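Local coordinates for protein pngf-ii (Elizabethkingia meningoseptica, PDB 4R4X) that probably releases N-linked glycans from glycoproteins by hydrolysing the amide bond between sugar and polypeptide, as a peptide:N-glycosidase of the PNGase F family, at residues V251-Q256 with I344-F349; I260-G265 with L294-L299; P189-E194 with T215-K220. All blocks are in the same frame, centred on the assembly; numbering follows the deposited sequence.

How the interactions relate
All three contacts belong to the N-terminal module of the PNGase F-like part of the chain and meet one antiparallel sheet, in which strands 216-222, 343-350, 248-253 and 297-303 are successive neighbours. Interaction 1 joins the middle two. Interaction 2, centred about 7 Å from interaction 1, adds a helix start beside the sheet; Ile-253 N and Ile-297 O, 2.9 Å apart, probably bond between them. Interaction 3, about 10 Å from interaction 1 between centres, packs the four-stranded sheet onto strand 216-222; Ala-348 N and Ile-217 O, 2.9 Å apart, probably bond interactions 1 and 3 within the larger sheet. Interactions 2 and 3 are centred about 17 Å apart. No segment supplies a zinc ligand.

Interaction 1 of 3, residues V251-Q256 with I344-F349; sequences VFIIPQ and ILIGAF
Phe-252 and Gly-347 exchange two backbone hydrogen bonds as an antiparallel hydrogen-bonded pair. Phe-252 N gives to Gly-347 O at 3.0 Å, and Gly-347 N returns a nearly straight bond to Phe-252 O (2.9 Å, 169° at the hydrogen). Ile-254 N adds a third to Leu-345 O at 3.0 Å, more bent at its hydrogen (141°). Val-251 with Ala-348 and Ile-253 with Ile-346 are the non-hydrogen-bonded pairs on either side, where CA-H groups of Val-251, Ile-253 and Ile-346 approach carbonyl oxygens. Both strands lie inside a larger sheet: Ala-348 and Ile-346 bond onward to strand 216-222, Val-251 and Ile-253 to strand 297-303.

Beyond the backbone, the two faces differ. On one, the Phe-252 ring leans back over its partner, CG sitting between its own backbone N and carbonyl carbon (chi1 63°). Gly-347 has no side chain to hold the ring off, so its CA makes a CH-pi contact 3.9 Å from the ring centroid, over the face but shifted to the rim, while CE1 reaches Gly-347 C at 3.5 Å. Phe-296 meets this ring edge-to-face. The other face carries branched aliphatic groups suited to a buried strand; Ile-253 CG2 touches Ile-346 CB and lies 4.1 Å from Ile-344 CD1, with helix 336-339 close by. Toward the end of the contact, Ile-254 CB packs on Leu-345 CB at 4.0 Å. The exposed Gln-256 crosses Leu-345 at about a right angle and lays its amide against CD1, with NE2 3.2 Å from it.

Here polar backbone groups are paired within the sheet, and hydrophobic side chains cover both faces; Gly-347, lacking a side chain, leaves its backbone to take the Phe-252 ring, whose CZ fills the room a CB would need.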
loop_
_atom_site.group_PDB
_atom_site.type_symbol
_atom_site.label_atom_id
_atom_site.label_comp_id
_atom_site.label_asym_id
_atom_site.label_seq_id
_atom_site.Cartn_x
_atom_site.Cartn_y
_atom_site.Cartn_z
ATOM N N VAL A 251 -0.446 8.615 11.097
ATOM C CA VAL A 251 0.125 9.173 9.886
ATOM C C VAL A 251 -0.918 10.174 9.417
ATOM O O VAL A 251 -2.114 9.841 9.296
ATOM C CB VAL A 251 0.362 8.113 8.816
ATOM C CG1 VAL A 251 0.950 8.741 7.566
ATOM C CG2 VAL A 251 1.273 7.023 9.358
ATOM N N PHE A 252 -0.473 11.407 9.211
ATOM C CA PHE A 252 -1.374 12.515 8.957
ATOM C C PHE A 252 -0.862 13.378 7.827
ATOM O O PHE A 252 0.323 13.337 7.485
ATOM C CB PHE A 252 -1.582 13.365 10.223
ATOM C CG PHE A 252 -0.337 14.029 10.749
ATOM C CD1 PHE A 252 0.487 13.381 11.649
ATOM C CD2 PHE A 252 0.001 15.320 10.351
ATOM C CE1 PHE A 252 1.645 13.991 12.134
ATOM C CE2 PHE A 252 1.136 15.945 10.847
ATOM C CZ PHE A 252 1.979 15.268 11.730
ATOM N N ILE A 253 -1.784 14.106 7.223
ATOM C CA ILE A 253 -1.465 15.187 6.300
ATOM C C ILE A 253 -2.092 16.470 6.831
ATOM O O ILE A 253 -3.030 16.440 7.651
ATOM C CB ILE A 253 -1.909 14.906 4.841
ATOM C CG1 ILE A 253 -3.413 14.685 4.750
ATOM C CG2 ILE A 253 -1.175 13.684 4.284
ATOM C CD1 ILE A 253 -3.964 14.595 3.345
ATOM N N ILE A 254 -1.577 17.611 6.359
ATOM C CA ILE A 254 -2.021 18.896 6.848
ATOM C C ILE A 254 -2.717 19.664 5.717
ATOM O O ILE A 254 -2.043 20.181 4.807
ATOM C CB ILE A 254 -0.841 19.714 7.423
ATOM C CG1 ILE A 254 -0.216 18.970 8.602
ATOM C CG2 ILE A 254 -1.328 21.088 7.877
ATOM C CD1 ILE A 254 1.051 19.575 9.143
ATOM N N PRO A 255 -4.058 19.750 5.750
ATOM C CA PRO A 255 -4.702 20.612 4.725
ATOM C C PRO A 255 -4.427 22.101 4.956
ATOM O O PRO A 255 -4.642 22.613 6.057
ATOM C CB PRO A 255 -6.196 20.315 4.880
ATOM C CG PRO A 255 -6.269 19.096 5.746
ATOM C CD PRO A 255 -5.053 19.103 6.613
ATOM N N GLN A 256 -3.966 22.775 3.912
ATOM C CA GLN A 256 -3.533 24.168 4.005
ATOM C C GLN A 256 -4.387 25.098 3.137
ATOM O O GLN A 256 -3.954 26.218 2.807
ATOM C CB GLN A 256 -2.062 24.267 3.615
ATOM C CG GLN A 256 -1.130 23.675 4.666
ATOM C CD GLN A 256 0.329 23.954 4.350
ATOM O OE1 GLN A 256 0.954 24.829 4.953
ATOM N NE2 GLN A 256 0.860 23.243 3.381
ATOM N N ILE A 344 2.380 18.113 -0.480
ATOM C CA ILE A 344 1.662 17.955 0.797
ATOM C C ILE A 344 2.630 17.949 1.952
ATOM O O ILE A 344 3.787 17.531 1.788
ATOM C CB ILE A 344 0.846 16.652 0.820
ATOM C CG1 ILE A 344 1.759 15.413 0.827
ATOM C CG2 ILE A 344 -0.105 16.632 -0.355
ATOM C CD1 ILE A 344 1.038 14.072 0.852
ATOM N N LEU A 345 2.175 18.444 3.097
ATOM C CA LEU A 345 2.856 18.226 4.355
ATOM C C LEU A 345 2.321 16.916 4.949
ATOM O O LEU A 345 1.129 16.833 5.294
ATOM C CB LEU A 345 2.584 19.372 5.333
ATOM C CG LEU A 345 3.171 20.729 4.941
ATOM C CD1 LEU A 345 2.526 21.845 5.751
ATOM C CD2 LEU A 345 4.678 20.730 5.163
ATOM N N ILE A 346 3.214 15.937 5.089
ATOM C CA ILE A 346 2.882 14.598 5.592
ATOM C C ILE A 346 3.770 14.245 6.789
ATOM O O ILE A 346 4.983 14.511 6.793
ATOM C CB ILE A 346 2.945 13.518 4.485
ATOM C CG1 ILE A 346 2.669 12.107 5.051
ATOM C CG2 ILE A 346 4.295 13.519 3.777
ATOM C CD1 ILE A 346 2.273 11.105 3.989
ATOM N N GLY A 347 3.149 13.689 7.827
ATOM C CA GLY A 347 3.864 13.420 9.066
ATOM C C GLY A 347 3.489 12.136 9.748
ATOM O O GLY A 347 2.530 11.458 9.385
ATOM N N ALA A 348 4.294 11.792 10.742
ATOM C CA ALA A 348 4.001 10.650 11.574
ATOM C C ALA A 348 4.177 11.091 13.015
ATOM O O ALA A 348 5.052 11.901 13.314
ATOM C CB ALA A 348 4.931 9.510 11.232
ATOM N N PHE A 349 3.299 10.595 13.882
ATOM C CA PHE A 349 3.299 10.890 15.309
ATOM C C PHE A 349 3.264 9.576 16.060
ATOM O O PHE A 349 2.484 8.691 15.715
ATOM C CB PHE A 349 2.061 11.725 15.676
ATOM C CG PHE A 349 1.696 11.730 17.140
ATOM C CD1 PHE A 349 2.444 12.436 18.073
ATOM C CD2 PHE A 349 0.552 11.072 17.583
ATOM C CE1 PHE A 349 2.080 12.449 19.413
ATOM C CE2 PHE A 349 0.167 11.101 18.917
ATOM C CZ PHE A 349 0.926 11.790 19.837
#

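Interaction 2 of 3, residues I260-G265 with L294-L299; sequences ISYYTG and LPFIEL
Tyr-262 and Phe-296 pack side by side, pointing the same way, just where a helix begins. That start is a capping box: Ser-261 is the N-cap, its OG accepting a weak bond from Tyr-263 N, while Ser-261 N donates to Thr-264 OG1 in an almost linear bond (3.1 Å, 176°). Serine and threonine suit these places because their short hydroxyl arms can turn back to the backbone.

Tyr-262 CG is anti to the backbone N (chi1 -157°), which sets the base of its ring beside Phe-296. Its CB meets Phe-296 CB at 4.1 Å. Next, CG lies 3.8 Å from Phe-296 CD2, an atom that stands 3.4 Å above the plane of the Tyr-262 ring, over its centre. The two ring planes are inclined at 49°, an oblique pairing. Farther out, Tyr-262 CZ touches Phe-296 CE2 at 3.6 Å. The phenol OH is still 3.8 Å from Phe-296 CE2 and is hydrogen-bonded to Gln-394 OE1, so tyrosine combines an apolar ring face with a polar tip.

At the backbone, a single water spans the gap, accepting from Tyr-262 N at 2.9 Å and donating to Leu-294 O at 2.8 Å.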
loop_
_atom_site.group_PDB
_atom_site.type_symbol
_atom_site.label_atom_id
_atom_site.label_comp_id
_atom_site.label_asym_id
_atom_site.label_seq_id
_atom_site.Cartn_x
_atom_site.Cartn_y
_atom_site.Cartn_z
ATOM N N ILE A 260 -5.341 29.486 8.314
ATOM C CA ILE A 260 -4.657 28.785 9.391
ATOM C C ILE A 260 -4.713 27.258 9.140
ATOM O O ILE A 260 -5.690 26.764 8.619
ATOM C CB ILE A 260 -5.329 29.051 10.755
ATOM C CG1 ILE A 260 -5.564 30.542 10.989
ATOM C CG2 ILE A 260 -4.478 28.505 11.902
ATOM C CD1 ILE A 260 -6.460 30.827 12.186
ATOM N N SER A 261 -3.651 26.538 9.501
ATOM C CA SER A 261 -3.640 25.083 9.436
ATOM C C SER A 261 -2.992 24.535 10.695
ATOM O O SER A 261 -2.436 25.264 11.506
ATOM C CB SER A 261 -2.821 24.583 8.235
ATOM O OG SER A 261 -1.437 24.717 8.499
ATOM N N TYR A 262 -2.999 23.219 10.824
ATOM C CA TYR A 262 -2.322 22.611 11.947
ATOM C C TYR A 262 -0.828 22.931 11.932
ATOM O O TYR A 262 -0.194 22.960 12.997
ATOM C CB TYR A 262 -2.566 21.112 11.921
ATOM C CG TYR A 262 -2.416 20.396 13.236
ATOM C CD1 TYR A 262 -3.315 20.586 14.269
ATOM C CD2 TYR A 262 -1.425 19.462 13.409
ATOM C CE1 TYR A 262 -3.194 19.880 15.466
ATOM C CE2 TYR A 262 -1.282 18.758 14.588
ATOM C CZ TYR A 262 -2.180 18.955 15.612
ATOM O OH TYR A 262 -2.048 18.227 16.774
ATOM N N TYR A 263 -0.268 23.183 10.742
ATOM C CA TYR A 263 1.146 23.595 10.591
ATOM C C TYR A 263 1.455 24.934 11.268
ATOM O O TYR A 263 2.541 25.127 11.810
ATOM C CB TYR A 263 1.548 23.645 9.106
ATOM C CG TYR A 263 3.033 23.800 8.818
ATOM C CD1 TYR A 263 3.947 22.851 9.255
ATOM C CD2 TYR A 263 3.516 24.873 8.054
ATOM C CE1 TYR A 263 5.299 22.972 8.977
ATOM C CE2 TYR A 263 4.867 24.978 7.736
ATOM C CZ TYR A 263 5.747 24.030 8.204
ATOM O OH TYR A 263 7.095 24.105 7.943
ATOM N N THR A 264 0.499 25.839 11.264
ATOM C CA THR A 264 0.629 27.087 12.029
ATOM C C THR A 264 0.836 26.780 13.519
ATOM O O THR A 264 1.714 27.349 14.159
ATOM C CB THR A 264 -0.619 27.967 11.880
ATOM O OG1 THR A 264 -1.107 27.867 10.536
ATOM C CG2 THR A 264 -0.275 29.418 12.210
ATOM N N GLY A 265 0.036 25.855 14.051
ATOM C CA GLY A 265 0.213 25.380 15.412
ATOM C C GLY A 265 1.575 24.749 15.650
ATOM O O GLY A 265 2.240 25.044 16.645
ATOM N N LEU A 294 -8.686 24.621 8.911
ATOM C CA LEU A 294 -8.994 23.204 8.770
ATOM C C LEU A 294 -8.130 22.364 9.719
ATOM O O LEU A 294 -6.930 22.621 9.866
ATOM C CB LEU A 294 -8.715 22.732 7.354
ATOM C CG LEU A 294 -9.590 23.351 6.279
ATOM C CD1 LEU A 294 -9.084 22.897 4.928
ATOM C CD2 LEU A 294 -11.066 23.046 6.470
ATOM N N PRO A 295 -8.736 21.347 10.353
ATOM C CA PRO A 295 -7.976 20.442 11.212
ATOM C C PRO A 295 -7.180 19.464 10.357
ATOM O O PRO A 295 -7.464 19.337 9.173
ATOM C CB PRO A 295 -9.071 19.723 12.019
ATOM C CG PRO A 295 -10.280 19.762 11.144
ATOM C CD PRO A 295 -10.167 20.991 10.293
ATOM N N PHE A 296 -6.188 18.778 10.925
ATOM C CA PHE A 296 -5.426 17.832 10.117
ATOM C C PHE A 296 -6.250 16.570 9.783
ATOM O O PHE A 296 -7.287 16.296 10.416
ATOM C CB PHE A 296 -4.064 17.498 10.746
ATOM C CG PHE A 296 -4.113 16.589 11.930
ATOM C CD1 PHE A 296 -4.017 15.211 11.768
ATOM C CD2 PHE A 296 -4.215 17.097 13.220
ATOM C CE1 PHE A 296 -4.042 14.362 12.861
ATOM C CE2 PHE A 296 -4.221 16.255 14.327
ATOM C CZ PHE A 296 -4.131 14.878 14.148
ATOM N N ILE A 297 -5.804 15.859 8.749
ATOM C CA ILE A 297 -6.417 14.602 8.314
ATOM C C ILE A 297 -5.516 13.445 8.717
ATOM O O ILE A 297 -4.296 13.437 8.392
ATOM C CB ILE A 297 -6.645 14.619 6.809
ATOM C CG1 ILE A 297 -7.772 15.618 6.504
ATOM C CG2 ILE A 297 -6.995 13.238 6.219
ATOM C CD1 ILE A 297 -7.989 15.822 5.043
ATOM N N GLU A 298 -6.124 12.471 9.389
ATOM C CA GLU A 298 -5.460 11.193 9.709
ATOM C C GLU A 298 -5.503 10.248 8.517
ATOM O O GLU A 298 -6.584 9.752 8.144
ATOM C CB GLU A 298 -6.160 10.500 10.882
ATOM C CG GLU A 298 -6.225 11.327 12.111
ATOM C CD GLU A 298 -6.940 10.646 13.258
ATOM O OE1 GLU A 298 -8.044 10.091 13.054
ATOM O OE2 GLU A 298 -6.396 10.679 14.375
ATOM N N LEU A 299 -4.368 10.006 7.869
ATOM C CA LEU A 299 -4.341 8.957 6.832
ATOM C C LEU A 299 -4.576 7.579 7.450
ATOM O O LEU A 299 -5.296 6.767 6.883
ATOM C CB LEU A 299 -3.011 8.930 6.079
ATOM C CG LEU A 299 -2.587 10.184 5.322
ATOM C CD1 LEU A 299 -1.374 9.844 4.442
ATOM C CD2 LEU A 299 -3.746 10.711 4.459
HETATM O O HOH W 1 -4.533 21.670 8.884
#

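Interaction 3 of 3, residues P189-E194 with T215-K220; sequences PVFENE and TIILKK
Phe-191 and Ile-217 form the tight centre of this contact, in which strand 186-196, at the edge of a four-stranded sheet, packs across strand 216-222 of the larger sheet. The strand segments run nearly antiparallel, at 152°, but their axes stay 8.3 Å apart: this is face-to-face packing of a beta sandwich, filled by side chains. The Phe-191 ring is clamped on both faces. Ile-217 CD1 sits over its centre, 3.7 Å from the centroid, in a CH-pi contact; Val-190 CG1 covers the centre of the opposite face. Adjacent side chains normally alternate along a strand, but Val-190 and Phe-191 share a classic beta bulge opposite Leu-362, which fits their coming together here. The ring's CZ also reaches Ile-217 O at 3.6 Å.

Away from this centre the contact is more polar and partly exposed. Glu-194 is the looser member, contributing mainly CB, 3.7 Å from Ile-217 CD1, while its OE2 makes a salt bridge with Arg-210. Lys-219 is closely held, sliding past Phe-191 with CG 4.0 Å from CE1. A bend in its chain (chi3 51°) swings CE toward Val-190 O, and NZ then donates to that oxygen at 2.8 Å, in the plane of the carbonyl. The carboxylate of Glu-194 is not its partner, since OE1 remains 7.0 Å from Lys-219 NZ.

Lysine suits this half-exposed place: its methylenes add to the apolar filling while its ammonium satisfies a backbone carbonyl of the other sheet. Between these segments the two sheets meet through aliphatic-aromatic packing, with a single side-chain-to-backbone bond beside it.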
loop_
_atom_site.group_PDB
_atom_site.type_symbol
_atom_site.label_atom_id
_atom_site.label_comp_id
_atom_site.label_asym_id
_atom_site.label_seq_id
_atom_site.Cartn_x
_atom_site.Cartn_y
_atom_site.Cartn_z
ATOM N N PRO A 189 8.340 7.631 -1.550
ATOM C CA PRO A 189 9.053 7.474 -0.286
ATOM C C PRO A 189 8.824 8.669 0.613
ATOM O O PRO A 189 8.791 9.812 0.127
ATOM C CB PRO A 189 10.535 7.379 -0.702
ATOM C CG PRO A 189 10.582 7.506 -2.185
ATOM C CD PRO A 189 9.242 7.967 -2.669
ATOM N N VAL A 190 8.640 8.416 1.905
ATOM C CA VAL A 190 8.502 9.489 2.873
ATOM C C VAL A 190 9.591 9.391 3.935
ATOM O O VAL A 190 10.428 10.284 4.014
ATOM C CB VAL A 190 7.103 9.495 3.530
ATOM C CG1 VAL A 190 6.947 10.707 4.426
ATOM C CG2 VAL A 190 6.026 9.495 2.468
ATOM N N PHE A 191 9.570 8.327 4.748
ATOM C CA PHE A 191 10.569 8.137 5.824
ATOM C C PHE A 191 11.212 6.772 5.725
ATOM O O PHE A 191 10.560 5.778 5.358
ATOM C CB PHE A 191 9.984 8.308 7.242
ATOM C CG PHE A 191 9.345 9.645 7.499
ATOM C CD1 PHE A 191 10.055 10.825 7.369
ATOM C CD2 PHE A 191 8.024 9.721 7.918
ATOM C CE1 PHE A 191 9.460 12.043 7.615
ATOM C CE2 PHE A 191 7.413 10.934 8.131
ATOM C CZ PHE A 191 8.137 12.108 7.994
ATOM N N GLU A 192 12.502 6.714 6.051
ATOM C CA GLU A 192 13.230 5.453 6.114
ATOM C C GLU A 192 14.055 5.387 7.397
ATOM O O GLU A 192 14.892 6.252 7.633
ATOM C CB GLU A 192 14.153 5.302 4.900
ATOM C CG GLU A 192 14.855 3.956 4.866
ATOM C CD GLU A 192 15.444 3.621 3.497
ATOM O OE1 GLU A 192 15.549 2.408 3.182
ATOM O OE2 GLU A 192 15.774 4.557 2.729
ATOM N N ASN A 193 13.769 4.384 8.225
ATOM C CA ASN A 193 14.391 4.201 9.518
ATOM C C ASN A 193 14.549 5.505 10.315
ATOM O O ASN A 193 15.630 5.814 10.768
ATOM C CB ASN A 193 15.753 3.509 9.333
ATOM C CG ASN A 193 15.628 2.168 8.601
ATOM O OD1 ASN A 193 14.678 1.405 8.819
ATOM N ND2 ASN A 193 16.574 1.884 7.723
ATOM N N GLU A 194 13.455 6.232 10.497
ATOM C CA GLU A 194 13.449 7.498 11.235
ATOM C C GLU A 194 13.057 7.301 12.678
ATOM O O GLU A 194 12.024 6.716 12.972
ATOM C CB GLU A 194 12.439 8.502 10.661
ATOM C CG GLU A 194 12.903 9.377 9.522
ATOM C CD GLU A 194 14.273 10.016 9.688
ATOM O OE1 GLU A 194 15.053 9.891 8.713
ATOM O OE2 GLU A 194 14.559 10.636 10.739
ATOM N N THR A 215 8.433 13.660 18.982
ATOM C CA THR A 215 7.295 12.750 18.812
ATOM C C THR A 215 6.556 12.927 17.482
ATOM O O THR A 215 5.727 12.093 17.114
ATOM C CB THR A 215 6.303 12.896 19.969
ATOM O OG1 THR A 215 5.827 14.242 20.039
ATOM C CG2 THR A 215 6.949 12.507 21.278
ATOM N N ILE A 216 6.872 13.998 16.763
ATOM C CA ILE A 216 6.262 14.297 15.458
ATOM C C ILE A 216 7.369 14.554 14.442
ATOM O O ILE A 216 8.250 15.387 14.690
ATOM C CB ILE A 216 5.390 15.554 15.528
ATOM C CG1 ILE A 216 4.353 15.452 16.658
ATOM C CG2 ILE A 216 4.701 15.806 14.199
ATOM C CD1 ILE A 216 3.816 16.806 17.108
ATOM N N ILE A 217 7.351 13.809 13.343
ATOM C CA ILE A 217 8.235 14.063 12.214
ATOM C C ILE A 217 7.405 14.426 10.972
ATOM O O ILE A 217 6.366 13.798 10.692
ATOM C CB ILE A 217 9.194 12.881 11.922
ATOM C CG1 ILE A 217 8.431 11.587 11.627
ATOM C CG2 ILE A 217 10.132 12.659 13.109
ATOM C CD1 ILE A 217 9.327 10.387 11.395
ATOM N N LEU A 218 7.887 15.395 10.200
ATOM C CA LEU A 218 7.090 15.984 9.114
ATOM C C LEU A 218 7.972 16.322 7.916
ATOM O O LEU A 218 9.088 16.775 8.097
ATOM C CB LEU A 218 6.451 17.276 9.623
ATOM C CG LEU A 218 5.350 17.865 8.745
ATOM C CD1 LEU A 218 4.089 17.058 8.927
ATOM C CD2 LEU A 218 5.033 19.317 9.089
ATOM N N LYS A 219 7.472 16.118 6.704
ATOM C CA LYS A 219 8.171 16.619 5.527
ATOM C C LYS A 219 7.193 17.017 4.439
ATOM O O LYS A 219 5.989 16.727 4.522
ATOM C CB LYS A 219 9.186 15.607 4.996
ATOM C CG LYS A 219 8.615 14.321 4.468
ATOM C CD LYS A 219 9.569 13.579 3.511
ATOM C CE LYS A 219 10.960 13.392 4.061
ATOM N NZ LYS A 219 11.820 12.596 3.146
ATOM N N LYS A 220 7.720 17.701 3.433
ATOM C CA LYS A 220 6.948 18.031 2.245
ATOM C C LYS A 220 7.240 16.972 1.194
ATOM O O LYS A 220 8.414 16.598 0.981
ATOM C CB LYS A 220 7.327 19.408 1.697
ATOM C CG LYS A 220 6.912 20.582 2.553
ATOM C CD LYS A 220 7.047 21.925 1.827
ATOM C CE LYS A 220 8.469 22.145 1.322
ATOM N NZ LYS A 220 8.833 23.590 1.167
#